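Side-chain contacts in lectin (Colocasia esculenta, PDB 5T1X), which is a GNA-related lectin of taro that binds sugars, probably mannose-type glycans as in other members of its family: residues 79-84 with 98-103; 59-62 with 66-69. All blocks are in the same frame, centred on the assembly; numbering follows the deposited sequence. Where two conformers were deposited one is given.

Overall arrangement
Read from the N terminus, the chain first meets interaction 2, where strand 57-60 and the residue pair after it turn back through a three-residue connection onto strand 66-69. That loop is closed before interaction 1 opens, so the two follow in series and neither nests in the other. Strand 75-78 then leads into segment 79-84, which after strand 89-92 is met directly by segment 98-103, the second contact to close. The contacts meet in space: their centres lie about 10 Å apart, Ile100 CD1 packs 3.7 Å from Leu66 CB, and Ile100 CG2 lies 3.9 Å from Leu60 CD1. Together they tie the four-stranded sheet holding 57-60 and 66-69 to the sheet holding 98-107.

Interaction 1. Residues 79-84 with 98-103; sequences SNSSSK and AVIYGP
Lys84 lies across the ring of Pro103, the two side chains meeting at an oblique angle. Its CB approaches Pro103 CG at 3.8 Å and also reaches the neighbouring CD. Lys84 CG is 4.1 Å from Pro103 CG, and Lys84 CD comes back to 3.8 Å from that same carbon. CG stands beside the backbone N (chi1 -54°), which lays CB, CG and CD across the proline; in the conformer given, the end leads away. At the other end of the contact, Ile100 points its CD1 at two serine hydroxyls, 3.9 Å from Ser81 OG and 4.1 Å from Ser79 OG. Ser79 OG donates to Ser81 OG at 2.7 Å; Ser81 OG is also bonded to Gly64 O, and Ser79 OG to Leu66 N. A water lies 2.7 Å from Ser83 OG and donates to Gly102 O. The loop between strands 75-78 and 89-92 thus packs on strand 98-107, whose residues 98-101 pair antiparallel with a strand of the other chain, extending the sheet across the interface; Phe101 of that chain packs on Ser79 and Ser81. With no direct hydrogen bond between the segments, the contact rests on methylene and methyl packing plus one water bridge, while the hydroxyls beside Ile100 are satisfied elsewhere.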
loop_
_atom_site.group_PDB
_atom_site.type_symbol
_atom_site.label_atom_id
_atom_site.label_comp_id
_atom_site.label_asym_id
_atom_site.label_seq_id
_atom_site.Cartn_x
_atom_site.Cartn_y
_atom_site.Cartn_z
ATOM N N SER B 79 -13.114 9.088 6.132
ATOM C CA SER B 79 -12.726 9.292 4.729
ATOM C C SER B 79 -13.962 9.254 3.836
ATOM O O SER B 79 -13.929 9.732 2.703
ATOM C CB SER B 79 -11.740 8.214 4.283
ATOM O OG SER B 79 -12.305 6.917 4.435
ATOM N N ASN B 80 -15.054 8.648 4.350
ATOM C CA ASN B 80 -16.321 8.434 3.641
ATOM C C ASN B 80 -16.137 7.590 2.371
ATOM O O ASN B 80 -16.976 7.644 1.470
ATOM C CB ASN B 80 -17.044 9.738 3.349
ATOM C CG ASN B 80 -17.498 10.404 4.620
ATOM O OD1 ASN B 80 -17.170 11.559 4.881
ATOM N ND2 ASN B 80 -18.226 9.669 5.467
ATOM N N SER B 81 -15.070 6.766 2.340
ATOM C CA SER B 81 -14.824 5.801 1.262
ATOM C C SER B 81 -15.396 4.479 1.729
ATOM O O SER B 81 -15.331 4.155 2.914
ATOM C CB SER B 81 -13.334 5.692 0.931
ATOM O OG SER B 81 -12.530 5.571 2.096
ATOM N N SER B 82 -16.015 3.745 0.828
ATOM C CA SER B 82 -16.667 2.486 1.170
ATOM C C SER B 82 -16.699 1.607 -0.061
ATOM O O SER B 82 -17.121 2.060 -1.131
ATOM C CB SER B 82 -18.082 2.772 1.672
ATOM O OG SER B 82 -18.825 1.579 1.826
ATOM N N SER B 83 -16.228 0.367 0.061
ATOM C CA SER B 83 -16.193 -0.529 -1.091
ATOM C C SER B 83 -16.380 -1.979 -0.635
ATOM O O SER B 83 -16.884 -2.212 0.470
ATOM C CB SER B 83 -14.894 -0.329 -1.878
ATOM O OG SER B 83 -14.952 -0.974 -3.144
ATOM N N LYS B 84 -16.003 -2.941 -1.508
ATOM C CA LYS B 84 -16.135 -4.384 -1.297
ATOM C C LYS B 84 -15.587 -4.851 0.035
ATOM O O LYS B 84 -14.554 -4.358 0.482
ATOM C CB LYS B 84 -15.385 -5.167 -2.388
ATOM C CG LYS B 84 -15.740 -4.839 -3.815
ATOM C CD LYS B 84 -15.092 -5.837 -4.757
ATOM C CE LYS B 84 -15.692 -5.768 -6.136
ATOM N NZ LYS B 84 -15.136 -6.812 -7.043
ATOM N N ALA B 98 -1.283 10.136 0.577
ATOM C CA ALA B 98 -1.690 9.013 1.436
ATOM C C ALA B 98 -2.901 8.422 0.753
ATOM O O ALA B 98 -3.877 9.141 0.512
ATOM C CB ALA B 98 -1.989 9.479 2.855
ATOM N N VAL B 99 -2.805 7.158 0.312
ATOM C CA VAL B 99 -3.867 6.576 -0.513
ATOM C C VAL B 99 -4.361 5.255 0.054
ATOM O O VAL B 99 -3.558 4.416 0.453
ATOM C CB VAL B 99 -3.344 6.375 -1.967
ATOM C CG1 VAL B 99 -4.432 5.790 -2.877
ATOM C CG2 VAL B 99 -2.807 7.685 -2.551
ATOM N N ILE B 100 -5.684 5.058 0.043
ATOM C CA ILE B 100 -6.278 3.781 0.476
ATOM C C ILE B 100 -6.494 2.933 -0.761
ATOM O O ILE B 100 -7.215 3.347 -1.685
ATOM C CB ILE B 100 -7.599 3.945 1.267
ATOM C CG1 ILE B 100 -7.443 4.884 2.495
ATOM C CG2 ILE B 100 -8.176 2.542 1.665
ATOM C CD1 ILE B 100 -8.784 5.242 3.143
ATOM N N TYR B 101 -5.908 1.737 -0.760
ATOM C CA TYR B 101 -6.077 0.778 -1.846
ATOM C C TYR B 101 -6.802 -0.444 -1.372
ATOM O O TYR B 101 -6.439 -1.016 -0.348
ATOM C CB TYR B 101 -4.716 0.329 -2.412
ATOM C CG TYR B 101 -3.920 1.406 -3.107
ATOM C CD1 TYR B 101 -4.051 1.621 -4.477
ATOM C CD2 TYR B 101 -2.925 2.105 -2.432
ATOM C CE1 TYR B 101 -3.283 2.575 -5.135
ATOM C CE2 TYR B 101 -2.134 3.050 -3.083
ATOM C CZ TYR B 101 -2.313 3.277 -4.441
ATOM O OH TYR B 101 -1.567 4.231 -5.098
ATOM N N GLY B 102 -7.738 -0.912 -2.182
ATOM C CA GLY B 102 -8.418 -2.172 -1.901
ATOM C C GLY B 102 -9.681 -2.405 -2.708
ATOM O O GLY B 102 -10.177 -1.510 -3.386
ATOM N N PRO B 103 -10.272 -3.601 -2.581
ATOM C CA PRO B 103 -9.816 -4.735 -1.763
ATOM C C PRO B 103 -8.634 -5.484 -2.382
ATOM O O PRO B 103 -8.228 -5.190 -3.515
ATOM C CB PRO B 103 -11.067 -5.623 -1.710
ATOM C CG PRO B 103 -11.703 -5.405 -3.070
ATOM C CD PRO B 103 -11.500 -3.930 -3.338
HETATM O O HOH W 1 -12.611 -0.944 -4.518
#

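Interaction 2. Residues 59-62 with 66-69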
loop_
_atom_site.group_PDB
_atom_site.type_symbol
_atom_site.label_atom_id
_atom_site.label_comp_id
_atom_site.label_asym_id
_atom_site.label_seq_id
_atom_site.Cartn_x
_atom_site.Cartn_y
_atom_site.Cartn_z
ATOM N N ARG B 59 -8.414 4.024 12.548
ATOM C CA ARG B 59 -8.484 2.624 12.138
ATOM C C ARG B 59 -9.084 2.510 10.749
ATOM O O ARG B 59 -10.118 3.108 10.484
ATOM C CB ARG B 59 -9.313 1.801 13.138
ATOM C CG ARG B 59 -9.348 0.288 12.847
ATOM C CD ARG B 59 -10.274 -0.421 13.822
ATOM N NE ARG B 59 -10.385 -1.858 13.554
ATOM C CZ ARG B 59 -11.268 -2.412 12.721
ATOM N NH1 ARG B 59 -12.118 -1.651 12.039
ATOM N NH2 ARG B 59 -11.314 -3.726 12.570
ATOM N N LEU B 60 -8.428 1.739 9.873
ATOM C CA LEU B 60 -8.938 1.441 8.543
ATOM C C LEU B 60 -9.745 0.153 8.651
ATOM O O LEU B 60 -9.234 -0.838 9.194
ATOM C CB LEU B 60 -7.763 1.292 7.570
ATOM C CG LEU B 60 -8.088 0.872 6.127
ATOM C CD1 LEU B 60 -9.024 1.888 5.417
ATOM C CD2 LEU B 60 -6.804 0.658 5.357
ATOM N N ASN B 61 -10.995 0.146 8.154
ATOM C CA ASN B 61 -11.795 -1.071 8.280
ATOM C C ASN B 61 -11.650 -1.990 7.041
ATOM O O ASN B 61 -10.804 -1.744 6.171
ATOM C CB ASN B 61 -13.266 -0.755 8.593
ATOM C CG ASN B 61 -14.083 -0.169 7.470
ATOM O OD1 ASN B 61 -13.680 -0.149 6.300
ATOM N ND2 ASN B 61 -15.279 0.289 7.806
ATOM N N HIS B 62 -12.465 -3.048 6.983
ATOM C CA HIS B 62 -12.403 -4.038 5.917
ATOM C C HIS B 62 -13.384 -3.723 4.785
ATOM O O HIS B 62 -13.776 -4.611 4.028
ATOM C CB HIS B 62 -12.616 -5.435 6.499
ATOM C CG HIS B 62 -11.428 -5.897 7.284
ATOM N ND1 HIS B 62 -11.202 -5.451 8.583
ATOM C CD2 HIS B 62 -10.401 -6.689 6.910
ATOM C CE1 HIS B 62 -10.060 -6.006 8.958
ATOM N NE2 HIS B 62 -9.551 -6.775 7.993
ATOM N N LEU B 66 -11.664 4.796 6.403
ATOM C CA LEU B 66 -10.665 5.224 7.397
ATOM C C LEU B 66 -11.370 6.140 8.377
ATOM O O LEU B 66 -11.963 7.133 7.956
ATOM C CB LEU B 66 -9.511 5.937 6.676
ATOM C CG LEU B 66 -8.309 6.336 7.540
ATOM C CD1 LEU B 66 -7.518 5.113 8.022
ATOM C CD2 LEU B 66 -7.388 7.286 6.769
ATOM N N ILE B 67 -11.386 5.771 9.659
ATOM C CA ILE B 67 -12.155 6.525 10.657
ATOM C C ILE B 67 -11.304 6.928 11.851
ATOM O O ILE B 67 -10.435 6.168 12.281
ATOM C CB ILE B 67 -13.359 5.642 11.130
ATOM C CG1 ILE B 67 -14.270 5.228 9.947
ATOM C CG2 ILE B 67 -14.202 6.355 12.211
ATOM C CD1 ILE B 67 -15.048 3.940 10.184
ATOM N N ILE B 68 -11.592 8.121 12.399
ATOM C CA ILE B 68 -11.073 8.586 13.687
ATOM C C ILE B 68 -12.230 8.423 14.650
ATOM O O ILE B 68 -13.304 8.999 14.423
ATOM C CB ILE B 68 -10.543 10.055 13.701
ATOM C CG1 ILE B 68 -9.424 10.279 12.686
ATOM C CG2 ILE B 68 -10.128 10.479 15.138
ATOM C CD1 ILE B 68 -9.033 11.793 12.592
ATOM N N LYS B 69 -12.022 7.648 15.720
ATOM C CA LYS B 69 -13.021 7.450 16.773
ATOM C C LYS B 69 -12.502 8.020 18.056
ATOM O O LYS B 69 -11.301 7.948 18.265
ATOM C CB LYS B 69 -13.280 5.946 16.967
ATOM C CG LYS B 69 -14.093 5.275 15.867
ATOM C CD LYS B 69 -15.538 5.741 15.896
ATOM C CE LYS B 69 -16.479 4.771 15.242
ATOM N NZ LYS B 69 -17.889 5.203 15.407
#
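Arg59 N donates to Ile67 O at 3.0 Å, with an N-H...O angle of 159°. The return bond, from Ile67 N to Arg59 O, is 3.1 Å long and straighter at hydrogen (169°). These two bonds make Arg59 and Ile67 an antiparallel hydrogen-bonded pair. Leu60 and Leu66 form the adjacent non-hydrogen-bonded pair, their CA atoms only 4.3 Å apart, and both send their side chains to the opposite face of the sheet from Arg59 and Ile67. This is the face turned to Ile100 of strand 98-107. There Leu66, with CG opposite its backbone N (chi1 -174°), brings CD1 over to the neighbouring strand, where it touches Leu60 CB at 3.9 Å, while Leu60 CD1 lies 4.0 Å from Leu66 N. Asn61 serves the turn instead: its OD1 accepts from Lys63 N and Glu65 N, and two bonds on one oxygen would limit rotation of the amide. Its ND2 passes 4.4 Å from Ile67 CD1. Two adjacent antiparallel strands joined by a short connection make a beta hairpin; its leucine face turns inward, and its place in a four-stranded antiparallel sheet is consistent with the beta-prism II fold of GNA-related lectins.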